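Local coordinates for protein chromatin structure-remodeling complex subunit RSC2 (Saccharomyces cerevisiae, PDB 4BB7) that serves in the ATP-dependent RSC complex, which remodels chromatin, positions nucleosomes and regulates transcription, and binds histone H3 through its BAH domain, at residues R209-R214 and T222-P227; V77-Y82 and C128-N133; R51-P56 and Y92-V97; G30-L35 and C65-P70. One frame throughout, in Å; residues are numbered along the deposited sequence.

Contact 1 of 4, residues R209-R214 and T222-P227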
# COMPACT_ATOMS: atom_id res chain seq x y z
N ARG A 209 16.79 31.81 11.48
CA ARG A 209 17.07 31.42 12.86
C ARG A 209 18.34 32.09 13.36
O ARG A 209 19.26 32.35 12.58
CB ARG A 209 17.20 29.90 12.97
CG ARG A 209 15.87 29.15 13.04
CD ARG A 209 15.10 29.51 14.31
NE ARG A 209 13.78 28.88 14.35
CZ ARG A 209 12.68 29.40 13.82
NH1 ARG A 209 12.73 30.57 13.20
NH2 ARG A 209 11.52 28.75 13.92
N PRO A 210 18.41 32.39 14.66
CA PRO A 210 19.66 32.93 15.19
C PRO A 210 20.81 31.95 14.99
O PRO A 210 20.64 30.75 15.15
CB PRO A 210 19.36 33.13 16.68
CG PRO A 210 18.11 32.35 16.95
CD PRO A 210 17.34 32.33 15.67
N LYS A 211 21.98 32.47 14.62
CA LYS A 211 23.13 31.63 14.34
C LYS A 211 23.81 31.16 15.63
O LYS A 211 23.65 31.77 16.68
CB LYS A 211 24.13 32.38 13.45
CG LYS A 211 24.65 33.68 14.05
CD LYS A 211 25.91 33.45 14.88
CE LYS A 211 26.37 34.74 15.53
NZ LYS A 211 27.66 34.58 16.26
N MET A 212 24.57 30.07 15.52
CA MET A 212 25.21 29.47 16.68
C MET A 212 26.73 29.56 16.58
O MET A 212 27.27 29.81 15.50
CB MET A 212 24.78 28.01 16.81
CG MET A 212 24.81 27.26 15.50
SD MET A 212 23.90 25.71 15.58
CE MET A 212 22.33 26.28 16.23
N GLN A 213 27.42 29.35 17.70
CA GLN A 213 28.87 29.45 17.71
C GLN A 213 29.55 28.11 17.46
O GLN A 213 30.52 28.03 16.72
CB GLN A 213 29.37 30.07 19.03
CG GLN A 213 30.83 30.47 19.00
CD GLN A 213 31.31 31.12 20.29
OE1 GLN A 213 30.68 30.98 21.34
NE2 GLN A 213 32.44 31.82 20.22
N ARG A 214 29.02 27.05 18.07
CA ARG A 214 29.59 25.72 17.89
C ARG A 214 28.78 24.91 16.87
O ARG A 214 27.58 24.72 17.03
CB ARG A 214 29.67 24.97 19.23
CG ARG A 214 30.59 25.63 20.27
CD ARG A 214 30.67 24.77 21.54
NE ARG A 214 31.33 25.44 22.67
CZ ARG A 214 31.47 24.90 23.88
NH1 ARG A 214 30.99 23.68 24.13
NH2 ARG A 214 32.09 25.57 24.84
N THR A 222 26.47 30.42 8.78
CA THR A 222 26.62 31.57 9.66
C THR A 222 27.30 31.21 10.97
O THR A 222 27.51 32.06 11.83
CB THR A 222 25.25 32.20 9.98
OG1 THR A 222 24.41 31.21 10.58
CG2 THR A 222 24.60 32.71 8.71
N SER A 223 27.63 29.93 11.13
CA SER A 223 28.30 29.45 12.33
C SER A 223 29.72 29.99 12.39
O SER A 223 30.38 30.13 11.36
CB SER A 223 28.33 27.92 12.34
OG SER A 223 27.02 27.38 12.27
N ASP A 224 30.19 30.29 13.59
CA ASP A 224 31.59 30.66 13.76
C ASP A 224 32.48 29.49 13.36
O ASP A 224 33.41 29.63 12.57
CB ASP A 224 31.87 31.06 15.20
CG ASP A 224 31.47 32.49 15.50
OD1 ASP A 224 31.85 33.39 14.72
OD2 ASP A 224 30.75 32.70 16.50
N ASP A 225 32.17 28.32 13.91
CA ASP A 225 33.00 27.13 13.71
C ASP A 225 32.65 26.37 12.44
O ASP A 225 31.55 26.49 11.90
CB ASP A 225 32.89 26.18 14.90
CG ASP A 225 33.49 26.75 16.16
OD1 ASP A 225 34.14 27.81 16.09
OD2 ASP A 225 33.32 26.12 17.23
N CYS A 226 33.61 25.58 11.98
CA CYS A 226 33.39 24.62 10.91
C CYS A 226 34.49 23.58 10.97
O CYS A 226 35.67 23.92 10.99
CB CYS A 226 33.39 25.31 9.55
SG CYS A 226 33.20 24.16 8.18
N PRO A 227 34.10 22.30 11.00
CA PRO A 227 35.10 21.23 11.06
C PRO A 227 36.10 21.34 9.91
O PRO A 227 35.78 21.93 8.88
CB PRO A 227 34.27 19.95 10.94
CG PRO A 227 32.95 20.38 10.38
CD PRO A 227 32.73 21.77 10.90
O HOH W 1 24.47 29.26 13.01

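Contact 2 of 4, residues V77-Y82 and C128-N133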
# COMPACT_ATOMS: atom_id res chain seq x y z
N VAL A 77 17.39 28.82 6.18
CA VAL A 77 17.85 29.39 4.93
C VAL A 77 19.38 29.34 4.81
O VAL A 77 19.93 29.40 3.70
CB VAL A 77 17.38 30.85 4.79
CG1 VAL A 77 18.09 31.73 5.82
CG2 VAL A 77 17.63 31.36 3.39
N ASP A 78 20.06 29.23 5.94
CA ASP A 78 21.52 29.23 5.93
C ASP A 78 22.11 27.83 6.00
O ASP A 78 23.30 27.67 6.29
CB ASP A 78 22.07 30.12 7.05
CG ASP A 78 21.72 29.60 8.43
OD1 ASP A 78 20.58 29.12 8.61
OD2 ASP A 78 22.58 29.68 9.33
N ARG A 79 21.28 26.81 5.75
CA ARG A 79 21.77 25.44 5.75
C ARG A 79 22.64 25.14 4.53
O ARG A 79 22.35 25.59 3.42
CB ARG A 79 20.62 24.44 5.85
CG ARG A 79 21.09 23.00 6.02
CD ARG A 79 20.04 22.09 6.64
NE ARG A 79 20.53 20.73 6.83
CZ ARG A 79 20.86 20.20 8.01
NH1 ARG A 79 20.74 20.92 9.12
NH2 ARG A 79 21.31 18.95 8.08
N LEU A 80 23.71 24.38 4.74
CA LEU A 80 24.61 23.99 3.66
C LEU A 80 24.41 22.53 3.30
O LEU A 80 23.93 21.74 4.12
CB LEU A 80 26.06 24.24 4.06
CG LEU A 80 26.43 25.70 4.31
CD1 LEU A 80 27.84 25.81 4.89
CD2 LEU A 80 26.29 26.50 3.03
N PHE A 81 24.78 22.17 2.07
CA PHE A 81 24.59 20.81 1.58
C PHE A 81 25.77 20.37 0.73
O PHE A 81 26.43 21.20 0.10
CB PHE A 81 23.32 20.72 0.72
CG PHE A 81 22.06 21.10 1.46
CD1 PHE A 81 21.39 20.16 2.22
CD2 PHE A 81 21.56 22.38 1.37
CE1 PHE A 81 20.23 20.51 2.89
CE2 PHE A 81 20.40 22.73 2.03
CZ PHE A 81 19.73 21.79 2.80
N TYR A 82 26.04 19.07 0.71
CA TYR A 82 27.06 18.54 -0.17
C TYR A 82 26.52 18.51 -1.60
O TYR A 82 25.31 18.55 -1.81
CB TYR A 82 27.47 17.13 0.26
CG TYR A 82 27.97 17.06 1.68
CD1 TYR A 82 29.26 17.46 2.01
CD2 TYR A 82 27.15 16.59 2.70
CE1 TYR A 82 29.72 17.40 3.31
CE2 TYR A 82 27.60 16.53 4.01
CZ TYR A 82 28.88 16.93 4.31
OH TYR A 82 29.32 16.87 5.60
N CYS A 128 24.63 10.58 1.74
CA CYS A 128 23.69 10.86 2.81
C CYS A 128 24.40 10.91 4.16
O CYS A 128 25.10 9.97 4.54
CB CYS A 128 22.56 9.82 2.83
SG CYS A 128 21.42 9.97 4.24
N GLU A 129 24.21 12.01 4.87
CA GLU A 129 24.70 12.13 6.23
C GLU A 129 23.53 12.19 7.21
O GLU A 129 23.55 11.56 8.26
CB GLU A 129 25.57 13.38 6.38
CG GLU A 129 26.20 13.51 7.75
CD GLU A 129 26.98 14.79 7.90
OE1 GLU A 129 26.82 15.68 7.04
OE2 GLU A 129 27.75 14.92 8.88
N PHE A 130 22.50 12.96 6.85
CA PHE A 130 21.37 13.22 7.73
C PHE A 130 20.10 12.48 7.33
O PHE A 130 19.83 12.28 6.14
CB PHE A 130 21.08 14.72 7.78
CG PHE A 130 22.24 15.55 8.22
CD1 PHE A 130 22.47 15.80 9.56
CD2 PHE A 130 23.12 16.08 7.28
CE1 PHE A 130 23.54 16.56 9.97
CE2 PHE A 130 24.19 16.85 7.68
CZ PHE A 130 24.41 17.09 9.03
N ARG A 131 19.31 12.10 8.32
CA ARG A 131 17.93 11.68 8.08
C ARG A 131 17.01 12.86 8.37
O ARG A 131 17.36 13.76 9.14
CB ARG A 131 17.56 10.46 8.94
CG ARG A 131 17.87 10.60 10.42
CD ARG A 131 17.41 9.36 11.18
NE ARG A 131 17.78 9.40 12.60
CZ ARG A 131 17.00 9.89 13.56
NH1 ARG A 131 15.81 10.40 13.27
NH2 ARG A 131 17.42 9.87 14.82
N TYR A 132 15.84 12.86 7.75
CA TYR A 132 14.94 14.01 7.78
C TYR A 132 13.63 13.71 8.50
O TYR A 132 12.87 12.83 8.10
CB TYR A 132 14.68 14.49 6.35
CG TYR A 132 13.72 15.65 6.22
CD1 TYR A 132 14.03 16.90 6.74
CD2 TYR A 132 12.51 15.50 5.55
CE1 TYR A 132 13.16 17.97 6.61
CE2 TYR A 132 11.63 16.56 5.41
CZ TYR A 132 11.96 17.79 5.95
OH TYR A 132 11.09 18.85 5.81
N ASN A 133 13.37 14.46 9.57
CA ASN A 133 12.11 14.38 10.30
C ASN A 133 11.05 15.24 9.61
O ASN A 133 11.11 16.46 9.65
CB ASN A 133 12.32 14.84 11.74
CG ASN A 133 11.04 14.80 12.57
OD1 ASN A 133 9.93 14.80 12.04
ND2 ASN A 133 11.19 14.79 13.89

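Contact 3 of 4, residues R51-P56 and Y92-V97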
# COMPACT_ATOMS: atom_id res chain seq x y z
N ARG A 51 11.47 -4.26 -0.95
CA ARG A 51 10.82 -5.52 -1.31
C ARG A 51 10.12 -5.45 -2.67
O ARG A 51 9.79 -4.37 -3.15
CB ARG A 51 9.83 -5.96 -0.22
CG ARG A 51 8.46 -5.32 -0.32
CD ARG A 51 7.52 -5.85 0.75
NE ARG A 51 6.15 -5.36 0.56
CZ ARG A 51 5.67 -4.24 1.09
NH1 ARG A 51 6.45 -3.48 1.85
NH2 ARG A 51 4.41 -3.88 0.85
N LEU A 52 9.92 -6.62 -3.27
CA LEU A 52 9.29 -6.73 -4.58
C LEU A 52 8.25 -7.84 -4.54
O LEU A 52 8.39 -8.81 -3.79
CB LEU A 52 10.34 -7.07 -5.64
CG LEU A 52 11.55 -6.15 -5.81
CD1 LEU A 52 12.75 -6.93 -6.34
CD2 LEU A 52 11.23 -4.97 -6.72
N TRP A 53 7.21 -7.71 -5.36
CA TRP A 53 6.16 -8.73 -5.42
C TRP A 53 5.25 -8.53 -6.62
O TRP A 53 5.23 -7.47 -7.23
CB TRP A 53 5.34 -8.72 -4.14
CG TRP A 53 4.42 -7.54 -4.03
CD1 TRP A 53 3.11 -7.48 -4.42
CD2 TRP A 53 4.74 -6.25 -3.50
NE1 TRP A 53 2.60 -6.23 -4.16
CE2 TRP A 53 3.58 -5.45 -3.60
CE3 TRP A 53 5.90 -5.68 -2.95
CZ2 TRP A 53 3.54 -4.13 -3.17
CZ3 TRP A 53 5.85 -4.37 -2.53
CH2 TRP A 53 4.68 -3.60 -2.64
N LYS A 54 4.48 -9.56 -6.94
CA LYS A 54 3.53 -9.51 -8.05
C LYS A 54 2.10 -9.59 -7.53
O LYS A 54 1.79 -10.39 -6.65
CB LYS A 54 3.80 -10.66 -9.02
CG LYS A 54 2.85 -10.70 -10.21
CD LYS A 54 3.13 -11.91 -11.08
CE LYS A 54 2.96 -13.21 -10.31
NZ LYS A 54 3.24 -14.41 -11.15
N THR A 55 1.23 -8.74 -8.08
CA THR A 55 -0.17 -8.73 -7.68
C THR A 55 -0.99 -9.66 -8.58
O THR A 55 -0.55 -9.99 -9.69
CB THR A 55 -0.74 -7.30 -7.69
OG1 THR A 55 -0.38 -6.64 -8.91
CG2 THR A 55 -0.18 -6.50 -6.53
N PRO A 56 -2.17 -10.09 -8.11
CA PRO A 56 -3.00 -11.06 -8.82
C PRO A 56 -3.14 -10.77 -10.31
O PRO A 56 -3.26 -11.70 -11.10
CB PRO A 56 -4.35 -10.94 -8.12
CG PRO A 56 -3.99 -10.58 -6.72
CD PRO A 56 -2.78 -9.69 -6.83
N TYR A 92 8.02 4.98 3.13
CA TYR A 92 8.17 3.69 2.46
C TYR A 92 6.98 3.49 1.53
O TYR A 92 5.90 3.09 1.96
CB TYR A 92 8.28 2.55 3.47
CG TYR A 92 9.47 2.69 4.40
CD1 TYR A 92 9.42 3.57 5.48
CD2 TYR A 92 10.63 1.97 4.20
CE1 TYR A 92 10.50 3.71 6.34
CE2 TYR A 92 11.72 2.10 5.05
CZ TYR A 92 11.65 2.98 6.12
OH TYR A 92 12.72 3.13 6.98
N ARG A 93 7.18 3.80 0.25
CA ARG A 93 6.09 3.83 -0.71
C ARG A 93 6.13 2.66 -1.69
O ARG A 93 7.19 2.12 -1.97
CB ARG A 93 6.11 5.15 -1.49
CG ARG A 93 5.73 6.38 -0.68
CD ARG A 93 4.30 6.29 -0.18
NE ARG A 93 3.83 7.55 0.37
CZ ARG A 93 3.06 8.42 -0.29
NH1 ARG A 93 2.67 8.15 -1.53
NH2 ARG A 93 2.68 9.54 0.29
N ASP A 94 4.96 2.29 -2.20
CA ASP A 94 4.86 1.24 -3.21
C ASP A 94 4.83 1.85 -4.61
O ASP A 94 4.12 2.83 -4.86
CB ASP A 94 3.59 0.41 -2.99
CG ASP A 94 3.62 -0.37 -1.69
OD1 ASP A 94 4.72 -0.54 -1.12
OD2 ASP A 94 2.55 -0.83 -1.25
N HIS A 95 5.61 1.27 -5.52
CA HIS A 95 5.60 1.71 -6.91
C HIS A 95 5.38 0.53 -7.86
O HIS A 95 5.71 -0.61 -7.53
CB HIS A 95 6.94 2.36 -7.28
CG HIS A 95 7.29 3.56 -6.45
ND1 HIS A 95 7.26 4.84 -6.96
CD2 HIS A 95 7.72 3.66 -5.17
CE1 HIS A 95 7.64 5.68 -6.02
NE2 HIS A 95 7.92 5.00 -4.92
N LEU A 96 4.82 0.82 -9.03
CA LEU A 96 4.89 -0.11 -10.15
C LEU A 96 6.33 -0.11 -10.64
O LEU A 96 6.91 0.95 -10.84
CB LEU A 96 3.96 0.34 -11.28
CG LEU A 96 2.46 0.40 -10.96
CD1 LEU A 96 1.68 1.03 -12.10
CD2 LEU A 96 1.93 -0.98 -10.64
N VAL A 97 6.91 -1.30 -10.83
CA VAL A 97 8.32 -1.39 -11.23
C VAL A 97 8.58 -0.67 -12.55
O VAL A 97 9.73 -0.39 -12.90
CB VAL A 97 8.81 -2.85 -11.31
CG1 VAL A 97 8.61 -3.55 -9.97
CG2 VAL A 97 8.10 -3.59 -12.42

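Contact 4 of 4, residues G30-L35 and C65-P70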
# COMPACT_ATOMS: atom_id res chain seq x y z
N GLY A 30 17.52 -4.02 -1.70
CA GLY A 30 18.74 -3.45 -1.16
C GLY A 30 19.42 -2.56 -2.19
O GLY A 30 20.44 -1.93 -1.90
N ASP A 31 18.84 -2.51 -3.38
CA ASP A 31 19.38 -1.72 -4.48
C ASP A 31 18.99 -0.25 -4.39
O ASP A 31 17.85 0.07 -4.05
CB ASP A 31 18.90 -2.28 -5.82
CG ASP A 31 20.03 -2.81 -6.67
OD1 ASP A 31 21.20 -2.51 -6.36
OD2 ASP A 31 19.74 -3.51 -7.66
N TRP A 32 19.93 0.63 -4.71
CA TRP A 32 19.62 2.05 -4.84
C TRP A 32 19.21 2.35 -6.28
O TRP A 32 19.89 1.95 -7.22
CB TRP A 32 20.84 2.90 -4.46
CG TRP A 32 21.32 2.68 -3.06
CD1 TRP A 32 22.34 1.87 -2.66
CD2 TRP A 32 20.82 3.30 -1.87
NE1 TRP A 32 22.50 1.94 -1.30
CE2 TRP A 32 21.57 2.81 -0.79
CE3 TRP A 32 19.79 4.22 -1.62
CZ2 TRP A 32 21.34 3.21 0.53
CZ3 TRP A 32 19.57 4.61 -0.31
CH2 TRP A 32 20.34 4.11 0.75
N ALA A 33 18.10 3.05 -6.45
CA ALA A 33 17.63 3.37 -7.80
C ALA A 33 16.88 4.69 -7.90
O ALA A 33 16.64 5.37 -6.90
CB ALA A 33 16.78 2.23 -8.35
N LEU A 34 16.52 5.03 -9.13
CA LEU A 34 15.78 6.26 -9.41
C LEU A 34 14.35 5.92 -9.84
O LEU A 34 14.12 5.06 -10.69
CB LEU A 34 16.49 7.05 -10.51
CG LEU A 34 18.00 7.21 -10.36
CD1 LEU A 34 18.63 7.76 -11.63
CD2 LEU A 34 18.33 8.10 -9.16
N LEU A 35 13.39 6.62 -9.25
CA LEU A 35 11.99 6.40 -9.57
C LEU A 35 11.40 7.64 -10.21
O LEU A 35 11.72 8.76 -9.80
CB LEU A 35 11.20 6.00 -8.32
CG LEU A 35 11.51 4.60 -7.79
CD1 LEU A 35 11.21 4.49 -6.30
CD2 LEU A 35 10.75 3.55 -8.58
N CYS A 65 12.22 3.06 0.08
CA CYS A 65 12.35 4.11 1.08
C CYS A 65 12.86 5.38 0.41
O CYS A 65 13.98 5.41 -0.11
CB CYS A 65 13.29 3.70 2.21
SG CYS A 65 13.43 4.92 3.55
N TRP A 66 12.04 6.43 0.42
CA TRP A 66 12.38 7.67 -0.26
C TRP A 66 13.51 8.43 0.43
O TRP A 66 13.66 8.38 1.65
CB TRP A 66 11.15 8.58 -0.36
CG TRP A 66 10.15 8.14 -1.39
CD1 TRP A 66 10.28 7.10 -2.27
CD2 TRP A 66 8.87 8.72 -1.65
NE1 TRP A 66 9.16 7.00 -3.05
CE2 TRP A 66 8.28 7.98 -2.70
CE3 TRP A 66 8.16 9.79 -1.09
CZ2 TRP A 66 7.02 8.29 -3.20
CZ3 TRP A 66 6.91 10.09 -1.60
CH2 TRP A 66 6.35 9.34 -2.64
N TYR A 67 14.31 9.11 -0.38
CA TYR A 67 15.34 10.02 0.11
C TYR A 67 15.17 11.36 -0.59
O TYR A 67 15.23 11.44 -1.81
CB TYR A 67 16.73 9.45 -0.16
CG TYR A 67 17.11 8.29 0.73
CD1 TYR A 67 16.40 7.09 0.68
CD2 TYR A 67 18.20 8.37 1.59
CE1 TYR A 67 16.75 6.02 1.48
CE2 TYR A 67 18.56 7.30 2.39
CZ TYR A 67 17.82 6.13 2.33
OH TYR A 67 18.18 5.07 3.13
N TYR A 68 14.95 12.41 0.19
CA TYR A 68 14.69 13.73 -0.37
C TYR A 68 15.96 14.43 -0.83
O TYR A 68 17.06 14.14 -0.34
CB TYR A 68 13.96 14.62 0.64
CG TYR A 68 12.52 14.25 0.89
CD1 TYR A 68 11.88 13.30 0.09
CD2 TYR A 68 11.79 14.86 1.90
CE1 TYR A 68 10.56 12.96 0.31
CE2 TYR A 68 10.46 14.53 2.12
CZ TYR A 68 9.85 13.58 1.33
OH TYR A 68 8.53 13.25 1.55
N ARG A 69 15.82 15.34 -1.78
CA ARG A 69 16.89 16.25 -2.13
C ARG A 69 16.65 17.53 -1.34
O ARG A 69 15.54 17.76 -0.87
CB ARG A 69 16.89 16.55 -3.63
CG ARG A 69 16.86 15.33 -4.53
CD ARG A 69 16.79 15.75 -5.99
NE ARG A 69 16.58 14.63 -6.90
CZ ARG A 69 17.54 14.10 -7.66
NH1 ARG A 69 18.77 14.59 -7.62
NH2 ARG A 69 17.26 13.09 -8.47
N PRO A 70 17.69 18.37 -1.19
CA PRO A 70 17.59 19.59 -0.39
C PRO A 70 16.37 20.45 -0.73
O PRO A 70 15.62 20.85 0.16
CB PRO A 70 18.87 20.35 -0.74
CG PRO A 70 19.84 19.27 -1.11
CD PRO A 70 19.03 18.21 -1.80

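Contact 1 of 4, residues R209-R214 and T222-P227
M212 and Q213 lie along S223, D224 and D225, backbone beside backbone, joined by one hydrogen bond. Both segments belong to the long irregular loop between strands 206-207 and 230-231, which runs beside itself. The two touching parts point the same way, 9° apart, and neither is a regular strand. The tight part is the backbone seam. The carbonyl O of M212 receives a CA-H...O contact from S223 CA at 3.4 Å. One step on, D225 N donates to Q213 O at 3.3 Å. A bound water sits in this seam. It accepts from M212 N and donates to T222 OG1 and S223 OG. Each hydroxyl also has a partner outside the segments: T222 bonds D78, and S223 bonds D215. T222 OG1 lies close over K211 CB, 3.1 Å away.

The solvent side is looser. S223, in the seam, is the one buried residue of the contact; K211, Q213 and D224 at the outer side are exposed. The K211 chain bends at its second torsion (chi2 90°) and carries its ammonium to D224. The salt bridge from K211 NZ to D224 OD2 is long, at 3.6 Å. The same carboxylate oxygen rests against the aliphatic part of Q213, with OD2 of D224 3.4 Å from Q213 CG.

Contact 2 of 4, residues V77-Y82 and C128-N133
R79 and F130 meet in a buried cation-pi contact within the BAH domain. Strand 80-82 follows R79 and belongs to a mixed sheet with strand 166-172. Strand 130-133 is half of a small beta hairpin with strand 138-141. The contact therefore joins a hairpin to a separate sheet.

R79 has the most surface buried. Its CG stands opposite the backbone N (chi1 -173°), and the chain runs extended from CG to NE. This reach brings NH2 over the centre of the F130 ring, 3.3 Å above its plane. R79 CZ is 4.6 Å from the ring centroid. The guanidinium does not lie flat on the ring but stands upright on it, with the planes 76° apart. Its NH1 forms a salt bridge with E219, and its charge makes a second cation-pi contact with F139. The arginine is thus held by both an acid and two rings. The other face of F130 carries E129 CG, 3.9 Å above the plane and offset toward the rim.

Y82 is the second large contributor. Its ring is stacked with F109, and K170 makes a cation-pi contact with it. The E129 side chain crosses Y82 at about a right angle. The two carboxylate oxygens of E129 have different partners. OE2 is engaged by K141 in a salt bridge. OE1 lies near the plane of the tyrosine ring, 3.2 Å from CE2 of Y82. The Y82 hydroxyl donates to OE1 of E129 at 3.1 Å, meeting that oxygen from above the carboxylate plane, 45° out of it.

Contact 3 of 4, residues R51-P56 and Y92-V97
Strands 45-54 and 87-96, which carry R51-P56 and Y92-V97, are not direct neighbours. Strand 60-68 lies between them and is antiparallel to both, so they run in the same sense. The nearest CA atoms are correspondingly far apart: 8.6 Å from L52 to V97 and 9.2 Å from R51 to D94. Side chains alone bridge this gap.

D94 has the most surface buried. Its carboxylate sits at the edge of the W53 indole, near the ring plane, with OD1 of D94 3.4 Å from W53 CH2. Ring and carboxylate planes are 75° apart. The first torsion of W53 (chi1 73°) sets CG between the backbone N and carbonyl carbon, which swings the benzo end of the indole, CZ2 and CH2, up to the D94 carboxylate. R51 reaches the same acid. Its NH2 is 3.9 Å from D94 OD1 in a long salt bridge. The carboxylate oxygen is off to one side of the guanidinium plane, so the attraction is electrostatic and not a directed N-H bond. The stronger polar partner of D94 OD1 is N63, on the strand between.

L52 and V97 meet more loosely, with L52 CD2 4.4 Å from V97 CG1. V20 of strand 20-22 touches both side chains.

R51 makes a cation-pi contact with W53 of the second subunit, and W53 with R51 of that subunit, so the site lies at the assembly interface. Within the chain, this is next-nearest-strand packing across the antiparallel part of the sheet of the BAH domain, which belongs to the SH3 clan.

Contact 4 of 4, residues G30-L35 and C65-P70
W32 presents the edge of its indole to one face of the Y67 ring. The pair is T-shaped, with the six-membered ring of W32 and the Y67 ring 5.1 Å apart at their centroids and their planes at 77°. W32 CZ3 stands 3.5 Å above the tyrosine plane. It is offset toward the rim and lies over the phenol end, 3.5 Å from Y67 CZ. The neighbouring atom, W32 CH2, meets the oxygen of the same ring, 3.4 Å from Y67 OH. That oxygen lies near the indole plane. The two side chains cross at about a right angle, and the benzo edge of W32, CZ3 and CH2, does the touching. CG of W32 lies opposite its own carbonyl carbon (chi1 -60°), and the indole thereby turns toward Y67.

The sheet order explains the spacing. Strand 32-35 and strand 60-68 flank strand 45-54 in the six-stranded mixed sheet of the BAH domain, and each is antiparallel to it. The CA atoms of W32 and C65 are 9.6 Å apart, so the large rings must reach over the middle strand. Q48 of that strand touches W32. Y105 and V106 of strand 100-108 also touch W32, and Y105 meets it edge-to-face. K88, on strand 87-96, touches the Y67 side chain.

On the other side of the sheet, L35 and W66 approach more loosely. L35 CD1 is 4.6 Å from W66 NE1. I45 of the middle strand touches both side chains. The W66 indole nitrogen is hydrogen-bonded to H95 NE2 on strand 87-96, and L35 also packs on H95.

How the contacts relate
Contacts 2, 3 and 4 lie within the BAH range, whereas contact 1 comes later in the chain. Contacts 3 and 4 share the six-stranded sheet, in which each spans one intervening strand. Their centres are 15 Å apart, and H95 joins W66 between them. Their segments alternate along the chain. Contact 4 also touches contact 2, through Y68 on Y132 and P70 on F81. Contact 2 reaches contact 1 through the D78-T222 hydrogen bond. Contacts 1 and 3 are on opposite sides of the chain's centre, about 44 Å between centres. The series thus runs from the subunit interface, along the six-stranded sheet and across to the hairpin and second sheet of contact 2, to a surface loop.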